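Long-range contacts in Lysine/ornithine decarboxylase (Selenomonas ruminantium, PDB 5GJO), which decarboxylates both L-lysine and L-ornithine, giving cadaverine and putrescine, as a homodimer that uses pyridoxal 5'-phosphate as cofactor: residues Q281-Y291 with S317-D328; N4-V12 with G263-S271. The protein carries 2 engineered substitutions. All blocks are in the same frame, centred on the assembly; numbering follows the deposited sequence.

Contact 1. Residues Q281-Y291 with S317-D328. With PLP (pyridoxal-5'-phosphate), chain O.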
# COMPACT_ATOMS: atom_id res chain seq x y z
N GLN A 281 -19.50 17.68 13.93
CA GLN A 281 -19.33 16.82 12.77
C GLN A 281 -19.28 15.33 13.19
O GLN A 281 -18.33 14.90 13.76
CB GLN A 281 -18.11 17.31 12.00
CG GLN A 281 -17.72 16.40 10.87
CD GLN A 281 -17.12 17.04 9.68
OE1 GLN A 281 -16.68 16.36 8.81
NE2 GLN A 281 -17.17 18.37 9.59
N PRO A 282 -20.30 14.53 12.88
CA PRO A 282 -20.17 13.14 13.23
C PRO A 282 -19.06 12.45 12.45
O PRO A 282 -18.79 12.83 11.28
CB PRO A 282 -21.49 12.52 12.81
CG PRO A 282 -22.25 13.53 12.11
CD PRO A 282 -21.51 14.81 12.13
N TRP A 283 -18.50 11.40 13.04
CA TRP A 283 -17.56 10.50 12.34
C TRP A 283 -18.18 9.14 12.21
O TRP A 283 -18.86 8.62 13.12
CB TRP A 283 -16.27 10.31 13.06
CG TRP A 283 -15.32 11.45 13.05
CD1 TRP A 283 -15.59 12.76 13.38
CD2 TRP A 283 -13.91 11.41 12.75
NE1 TRP A 283 -14.45 13.53 13.23
CE2 TRP A 283 -13.40 12.71 12.92
CE3 TRP A 283 -13.03 10.41 12.36
CZ2 TRP A 283 -12.06 13.03 12.64
CZ3 TRP A 283 -11.73 10.73 12.07
CH2 TRP A 283 -11.24 12.02 12.25
N TYR A 284 -17.90 8.52 11.09
CA TYR A 284 -18.21 7.15 10.87
C TYR A 284 -16.94 6.39 10.52
O TYR A 284 -16.20 6.82 9.61
CB TYR A 284 -19.15 7.03 9.69
CG TYR A 284 -20.38 7.86 9.93
CD1 TYR A 284 -21.26 7.46 10.93
CD2 TYR A 284 -20.66 9.00 9.22
CE1 TYR A 284 -22.37 8.21 11.23
CE2 TYR A 284 -21.84 9.74 9.45
CZ TYR A 284 -22.65 9.34 10.49
OH TYR A 284 -23.82 9.95 10.79
N ILE A 285 -16.75 5.26 11.19
CA ILE A 285 -15.63 4.38 10.95
C ILE A 285 -16.09 3.22 10.10
O ILE A 285 -17.05 2.53 10.45
CB ILE A 285 -15.01 3.85 12.27
CG1 ILE A 285 -14.53 5.04 13.08
CG2 ILE A 285 -13.82 2.95 11.96
CD1 ILE A 285 -13.63 5.98 12.37
N LEU A 286 -15.44 3.05 8.94
CA LEU A 286 -15.76 1.95 8.00
C LEU A 286 -14.83 0.76 8.14
O LEU A 286 -13.79 0.94 8.68
CB LEU A 286 -15.69 2.45 6.53
CG LEU A 286 -16.57 3.71 6.28
CD1 LEU A 286 -16.38 4.13 4.83
CD2 LEU A 286 -18.01 3.37 6.56
N ASP A 287 -15.24 -0.43 7.66
CA ASP A 287 -14.41 -1.58 7.67
C ASP A 287 -13.45 -1.74 6.50
O ASP A 287 -12.71 -2.74 6.48
CB ASP A 287 -15.14 -2.86 8.06
CG ASP A 287 -16.26 -3.27 7.08
OD1 ASP A 287 -16.37 -2.74 5.96
OD2 ASP A 287 -17.05 -4.18 7.47
N GLU A 288 -13.37 -0.75 5.66
CA GLU A 288 -12.37 -0.62 4.63
C GLU A 288 -11.77 0.77 4.69
O GLU A 288 -12.49 1.74 4.90
CB GLU A 288 -12.91 -0.94 3.24
CG GLU A 288 -11.85 -1.04 2.13
CD GLU A 288 -11.01 -2.31 2.10
OE1 GLU A 288 -10.24 -2.45 1.13
OE2 GLU A 288 -11.15 -3.19 3.02
N GLY A 289 -10.49 0.90 4.43
CA GLY A 289 -9.84 2.25 4.54
C GLY A 289 -8.64 2.43 3.61
O GLY A 289 -8.44 1.72 2.57
N ILE A 290 -7.80 3.38 3.99
CA ILE A 290 -6.72 3.90 3.16
C ILE A 290 -5.58 2.89 2.97
O ILE A 290 -4.82 3.02 2.00
CB ILE A 290 -6.22 5.23 3.71
CG1 ILE A 290 -5.56 6.04 2.58
CG2 ILE A 290 -5.24 4.99 4.86
CD1 ILE A 290 -5.34 7.48 2.91
N TYR A 291 -5.54 1.84 3.80
CA TYR A 291 -4.59 0.76 3.60
C TYR A 291 -5.17 -0.39 2.81
O TYR A 291 -4.48 -1.39 2.62
CB TYR A 291 -4.04 0.24 4.90
CG TYR A 291 -3.08 1.19 5.58
CD1 TYR A 291 -1.75 1.20 5.22
CD2 TYR A 291 -3.50 2.05 6.62
CE1 TYR A 291 -0.86 2.05 5.83
CE2 TYR A 291 -2.56 2.93 7.23
CZ TYR A 291 -1.27 2.88 6.83
OH TYR A 291 -0.29 3.68 7.44
N SER A 317 -19.99 15.38 7.51
CA SER A 317 -19.51 14.21 8.27
C SER A 317 -18.12 13.76 7.82
O SER A 317 -17.74 13.97 6.69
CB SER A 317 -20.49 13.07 8.16
OG SER A 317 -21.86 13.47 8.45
N THR A 318 -17.39 13.11 8.74
CA THR A 318 -16.11 12.54 8.43
C THR A 318 -16.19 11.01 8.40
O THR A 318 -16.88 10.44 9.23
CB THR A 318 -15.10 13.05 9.43
OG1 THR A 318 -14.85 14.46 9.22
CG2 THR A 318 -13.74 12.34 9.33
N PHE A 319 -15.45 10.37 7.47
CA PHE A 319 -15.40 8.93 7.35
C PHE A 319 -13.97 8.54 7.51
O PHE A 319 -13.10 9.12 6.80
CB PHE A 319 -15.92 8.48 5.97
CG PHE A 319 -17.41 8.62 5.82
CD1 PHE A 319 -17.97 9.83 5.51
CD2 PHE A 319 -18.24 7.54 6.03
CE1 PHE A 319 -19.34 9.92 5.37
CE2 PHE A 319 -19.61 7.63 5.87
CZ PHE A 319 -20.15 8.88 5.61
N GLY A 320 -13.71 7.54 8.34
CA GLY A 320 -12.34 7.02 8.52
C GLY A 320 -12.39 5.53 8.31
O GLY A 320 -13.46 4.90 8.37
N GLY A 321 -11.20 4.99 8.09
CA GLY A 321 -11.03 3.56 7.95
C GLY A 321 -10.79 2.88 9.28
O GLY A 321 -10.79 3.50 10.33
N PRO A 322 -10.56 1.56 9.25
CA PRO A 322 -10.55 0.75 10.45
C PRO A 322 -9.19 0.61 11.13
O PRO A 322 -9.09 -0.06 12.16
CB PRO A 322 -10.98 -0.63 9.92
CG PRO A 322 -10.39 -0.66 8.52
CD PRO A 322 -10.65 0.76 8.02
N SER A 323 -8.15 1.14 10.55
CA SER A 323 -6.81 1.01 11.12
C SER A 323 -6.60 1.93 12.32
O SER A 323 -7.43 2.80 12.65
CB SER A 323 -5.73 1.23 10.13
OG SER A 323 -5.59 2.58 9.83
N CYS A 324 -5.51 1.65 13.02
CA CYS A 324 -5.08 2.43 14.18
C CYS A 324 -4.24 3.63 13.83
O CYS A 324 -3.58 4.17 14.72
CB CYS A 324 -4.25 1.51 15.09
SG CYS A 324 -5.38 0.25 15.84
N ASP A 325 -4.20 4.03 12.56
CA ASP A 325 -3.33 5.10 12.07
C ASP A 325 -4.17 6.36 11.82
O ASP A 325 -5.26 6.33 11.22
CB ASP A 325 -2.66 4.63 10.81
CG ASP A 325 -1.55 5.54 10.31
OD1 ASP A 325 -1.62 6.80 10.45
OD2 ASP A 325 -0.60 4.98 9.74
N GLY A 326 -3.62 7.49 12.21
CA GLY A 326 -4.25 8.79 12.03
C GLY A 326 -4.46 9.20 10.58
O GLY A 326 -5.30 10.01 10.28
N ILE A 327 -3.62 8.69 9.70
CA ILE A 327 -3.74 8.98 8.30
C ILE A 327 -4.99 8.35 7.66
O ILE A 327 -5.33 8.68 6.57
CB ILE A 327 -2.47 8.59 7.54
CG1 ILE A 327 -2.30 9.46 6.31
CG2 ILE A 327 -2.46 7.12 7.18
CD1 ILE A 327 -0.95 9.31 5.69
N ASP A 328 -5.62 7.41 8.34
CA ASP A 328 -6.71 6.65 7.75
C ASP A 328 -8.03 7.43 7.83
O ASP A 328 -9.01 6.98 8.39
CB ASP A 328 -6.80 5.29 8.47
CG ASP A 328 -7.58 4.25 7.68
OD1 ASP A 328 -8.22 4.58 6.69
OD2 ASP A 328 -7.56 3.09 8.10
N1 PLP O . -0.60 0.94 20.08
C2 PLP O . -1.61 1.43 19.33
C2A PLP O . -3.05 1.27 19.69
C3 PLP O . -1.30 2.14 18.08
O3 PLP O . -2.27 2.63 17.33
C4 PLP O . 0.10 2.32 17.67
C4A PLP O . 0.39 3.05 16.41
O4A PLP O . -0.49 3.21 15.57
C5 PLP O . 1.11 1.76 18.61
C6 PLP O . 0.70 1.11 19.75
C5A PLP O . 2.58 1.85 18.34
O4P PLP O . 3.02 3.14 17.98
P PLP O . 4.55 3.29 17.80
O1P PLP O . 4.84 2.43 16.68
O2P PLP O . 5.17 2.84 19.06
O3P PLP O . 4.74 4.70 17.46
O HOH W 1 -24.14 12.37 9.41
O HOH W 2 -7.26 1.18 6.12
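Strands 283-286 and 317-320 form a parallel pair in the beta domain of this class-II decarboxylase, and the loop leaving 317-320 carries Cys324, by similarity the proton donor, into the second subunit's cofactor site. Register is set by Tyr284 N to Thr318 O and Gly320 N to Tyr284 O, then closed by Leu286 N to Gly320 O at 2.8 Å. On one face, Thr318 CG2 stands 3.4 Å from the centroid of the Trp283 six-membered ring, only 6° off its normal: a CH-pi contact. With CG2 anti to the backbone N, OG1 is turned instead to Gln281 OE1, 2.7 Å away and approached from above the amide carbonyl plane. The other face pairs Tyr284 with Phe319, planes at 44°, Tyr284 CD2 lying 3.6 Å from Phe319 CZ.

Beyond the strands, the Asp328 carboxylate links both loops. OD1 accepts Ile290 N at 3.0 Å in a nearly straight bond (177°), while OD2 takes Ser323 OG on its anti lone pair, Ser323 N and a water bound to Tyr291 N. Replacing Asp328 by alanine is likely to leave Ile290 N without its carboxylate acceptor and to deprive Ser323 of both bonds to OD2, so that its hydroxyl is held less firmly. Tyr291 OH donates to Asp325 OD2 at 2.7 Å, from above the carboxylate plane; Asp325 OD1 closes an Asx turn with Ile327 N. Cys324 CB reaches PLP O3 at 3.2 Å. Lys152 of the second subunit binds Gly321 O and Ser323 O, while strands 266-276 and 329-336 flank the pair in the sheet.

Contact 2. Residues N4-V12 with G263-S271. With SO4 (sulfate ion), chain F; SO4 (sulfate ion), chain E.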
# COMPACT_ATOMS: atom_id res chain seq x y z
N ASN A 4 -22.57 3.36 -15.80
CA ASN A 4 -21.60 2.77 -14.91
C ASN A 4 -22.23 1.63 -14.10
O ASN A 4 -23.43 1.67 -13.89
CB ASN A 4 -21.05 3.82 -13.96
CG ASN A 4 -20.34 4.94 -14.67
OD1 ASN A 4 -19.76 4.76 -15.70
ND2 ASN A 4 -20.51 6.14 -14.14
N PHE A 5 -21.47 0.61 -13.67
CA PHE A 5 -22.08 -0.44 -12.87
C PHE A 5 -22.31 0.14 -11.47
O PHE A 5 -21.42 0.78 -10.84
CB PHE A 5 -21.12 -1.64 -12.80
CG PHE A 5 -21.56 -2.70 -11.86
CD1 PHE A 5 -22.75 -3.33 -12.06
CD2 PHE A 5 -20.79 -3.04 -10.71
CE1 PHE A 5 -23.17 -4.33 -11.18
CE2 PHE A 5 -21.21 -4.03 -9.85
CZ PHE A 5 -22.39 -4.68 -10.09
N ARG A 6 -23.52 -0.04 -10.96
CA ARG A 6 -23.86 0.44 -9.65
C ARG A 6 -24.85 -0.50 -9.02
O ARG A 6 -25.97 -0.70 -9.56
CB ARG A 6 -24.55 1.80 -9.77
CG ARG A 6 -24.98 2.31 -8.40
CD ARG A 6 -25.33 3.82 -8.38
NE ARG A 6 -25.89 4.17 -7.06
CZ ARG A 6 -26.10 5.41 -6.62
NH1 ARG A 6 -25.81 6.43 -7.39
NH2 ARG A 6 -26.63 5.61 -5.40
N LEU A 7 -24.54 -0.96 -7.84
CA LEU A 7 -25.46 -1.75 -7.10
C LEU A 7 -26.61 -0.90 -6.57
O LEU A 7 -26.40 0.20 -6.12
CB LEU A 7 -24.76 -2.41 -5.90
CG LEU A 7 -23.69 -3.46 -6.27
CD1 LEU A 7 -22.87 -3.77 -5.07
CD2 LEU A 7 -24.23 -4.71 -6.94
N SER A 8 -27.82 -1.45 -6.54
CA SER A 8 -28.91 -0.83 -5.87
C SER A 8 -28.84 -1.01 -4.37
O SER A 8 -28.20 -1.86 -3.88
CB SER A 8 -30.25 -1.39 -6.37
OG SER A 8 -30.47 -2.68 -5.84
N GLU A 9 -29.56 -0.20 -3.63
CA GLU A 9 -29.66 -0.34 -2.18
C GLU A 9 -30.11 -1.75 -1.78
O GLU A 9 -29.51 -2.36 -0.88
CB GLU A 9 -30.60 0.69 -1.55
CG GLU A 9 -30.61 0.59 -0.02
CD GLU A 9 -31.45 1.68 0.67
OE1 GLU A 9 -31.95 2.58 -0.02
OE2 GLU A 9 -31.55 1.59 1.89
N LYS A 10 -31.10 -2.27 -2.47
CA LYS A 10 -31.58 -3.62 -2.17
C LYS A 10 -30.52 -4.69 -2.36
O LYS A 10 -30.38 -5.58 -1.53
CB LYS A 10 -32.83 -3.92 -3.02
CG LYS A 10 -33.34 -5.31 -2.69
CD LYS A 10 -34.45 -5.82 -3.58
CE LYS A 10 -34.80 -7.26 -3.12
NZ LYS A 10 -36.05 -7.64 -3.86
N GLU A 11 -29.78 -4.60 -3.47
CA GLU A 11 -28.66 -5.50 -3.76
C GLU A 11 -27.60 -5.42 -2.72
O GLU A 11 -27.00 -6.41 -2.38
CB GLU A 11 -28.11 -5.24 -5.15
CG GLU A 11 -29.14 -5.55 -6.25
CD GLU A 11 -28.75 -5.06 -7.60
OE1 GLU A 11 -27.95 -4.12 -7.75
OE2 GLU A 11 -29.32 -5.58 -8.59
N VAL A 12 -27.25 -4.21 -2.34
CA VAL A 12 -26.29 -4.00 -1.24
C VAL A 12 -26.70 -4.76 0.00
O VAL A 12 -25.89 -5.52 0.60
CB VAL A 12 -26.03 -2.49 -0.91
CG1 VAL A 12 -25.21 -2.33 0.36
CG2 VAL A 12 -25.31 -1.84 -2.04
N GLY A 263 -12.59 0.22 -14.44
CA GLY A 263 -12.82 1.24 -13.45
C GLY A 263 -14.27 1.40 -13.11
O GLY A 263 -14.65 1.46 -11.91
N THR A 264 -15.08 1.42 -14.14
CA THR A 264 -16.52 1.64 -13.99
C THR A 264 -17.31 0.29 -13.84
O THR A 264 -18.52 0.27 -13.93
CB THR A 264 -17.12 2.31 -15.21
OG1 THR A 264 -16.65 1.67 -16.38
CG2 THR A 264 -16.65 3.79 -15.20
N ALA A 265 -16.62 -0.82 -13.60
CA ALA A 265 -17.23 -2.11 -13.48
C ALA A 265 -17.23 -2.72 -12.09
O ALA A 265 -17.58 -3.88 -11.94
CB ALA A 265 -16.56 -3.07 -14.44
N VAL A 266 -16.74 -2.01 -11.06
CA VAL A 266 -16.52 -2.54 -9.74
C VAL A 266 -17.06 -1.56 -8.68
O VAL A 266 -16.88 -0.32 -8.85
CB VAL A 266 -15.04 -2.85 -9.50
CG1 VAL A 266 -14.84 -3.49 -8.14
CG2 VAL A 266 -14.46 -3.72 -10.60
N ASN A 267 -17.73 -2.07 -7.66
CA ASN A 267 -18.21 -1.28 -6.53
C ASN A 267 -17.62 -1.89 -5.26
O ASN A 267 -17.37 -3.06 -5.21
CB ASN A 267 -19.73 -1.32 -6.37
CG ASN A 267 -20.50 -0.58 -7.46
OD1 ASN A 267 -21.72 -0.53 -7.42
ND2 ASN A 267 -19.80 -0.03 -8.43
N LEU A 268 -17.38 -1.07 -4.25
CA LEU A 268 -17.05 -1.50 -2.91
C LEU A 268 -18.21 -1.40 -1.99
O LEU A 268 -18.93 -0.33 -1.94
CB LEU A 268 -15.94 -0.64 -2.30
CG LEU A 268 -15.58 -0.89 -0.86
CD1 LEU A 268 -14.83 -2.21 -0.70
CD2 LEU A 268 -14.65 0.27 -0.47
N VAL A 269 -18.44 -2.45 -1.21
CA VAL A 269 -19.45 -2.45 -0.13
C VAL A 269 -18.73 -2.57 1.21
O VAL A 269 -17.95 -3.52 1.44
CB VAL A 269 -20.45 -3.61 -0.25
CG1 VAL A 269 -21.53 -3.48 0.82
CG2 VAL A 269 -21.12 -3.60 -1.65
N THR A 270 -18.96 -1.60 2.05
CA THR A 270 -18.30 -1.49 3.34
C THR A 270 -19.29 -1.14 4.41
O THR A 270 -20.25 -0.37 4.16
CB THR A 270 -17.06 -0.60 3.24
OG1 THR A 270 -16.46 -0.45 4.53
CG2 THR A 270 -17.40 0.78 2.76
N SER A 271 -19.09 -1.65 5.62
CA SER A 271 -20.00 -1.35 6.75
C SER A 271 -19.44 -0.27 7.66
O SER A 271 -18.21 -0.20 7.90
CB SER A 271 -20.24 -2.59 7.61
OG SER A 271 -20.90 -3.58 6.87
S SO4 F . -31.24 2.63 -5.35
O1 SO4 F . -31.93 2.22 -6.56
O2 SO4 F . -29.81 2.73 -5.55
O3 SO4 F . -31.53 1.73 -4.28
O4 SO4 F . -31.75 3.96 -5.02
S SO4 E . -26.25 9.63 -4.71
O1 SO4 E . -26.42 9.24 -6.15
O2 SO4 E . -25.21 10.67 -4.61
O3 SO4 E . -27.60 10.07 -4.29
O4 SO4 E . -25.91 8.55 -3.75
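Asn267 meets the extended N-terminal segment with both ends of its amide. Its ND2 donates to Phe5 O at 3.0 Å, with that oxygen close to the amide plane of Asn267 but with the donor standing 47° out of the carbonyl plane of Phe5. Its OD1 receives Leu7 N at 2.9 Å, nearly in line with the side-chain C=O. The amide thus spans Arg6, satisfying one polar backbone atom on each side of it. ND2 also donates to Val266 O, a second bond in its own plane that fixes the rotation of the group. One step earlier, Phe5 N binds Thr264 O at 3.0 Å (N-H...O 166°), and Asn4 OD1 lies 3.3 Å from the Thr264 methyl, CG2. Phe5 CD2 closely approaches another carbonyl, Ala265 O, at 3.5 Å, and its ring meets that of Phe372.

Apolar contacts continue along the strand. Val269 divides its two branches: CG2 touches Leu7 CD1 at 3.8 Å and CG1 touches Val12 CG1 at 3.9 Å. Val12 presents CG1 there because chi1 is 171°, anti to the backbone N.

A second shell fixes the turn into the helix that delivers Val12. Ser8 is the N-cap, and a capping box joins Glu11 N to Ser8 OG and Ser8 N to Glu11 OE1. Arg381 bridges to Glu11 OE1 and also donates to Arg6 O. The Arg6 side chain, leaving the backbone away from 263-271, extends to a sulfate, probably from the crystallisation liquor, with NH1 to O1 at 3.1 Å; another sulfate accepts Glu9 N.

Residues 4-7 run alongside the start of strand 266-276, in the same direction; its sheet neighbours 23-26 and 344-347 contribute Val25 against Phe5 and Leu346 against Leu7, while helix 28-41 packs on Thr264 and Ala265.

Both segments of contact 2 precede those of contact 1 in sequence, and the centres of the two contacts are about 20 Å apart. They share one mixed sheet: strand 266-276 of contact 2 is the antiparallel neighbour of strand 283-286 of contact 1, and the two strands are consecutive in sequence. They also touch directly, since Asp287 OD1 lies 2.7 Å from Thr270 OG1 and 3.0 Å from Ser271 N, both probable hydrogen bonds. Contact 2 packs the N-terminal segment onto this sheet without touching the second subunit, whereas contact 1 takes the same sheet to the dimer interface, where its loop meets the partner's cofactor, consistent with an active site shared between subunits.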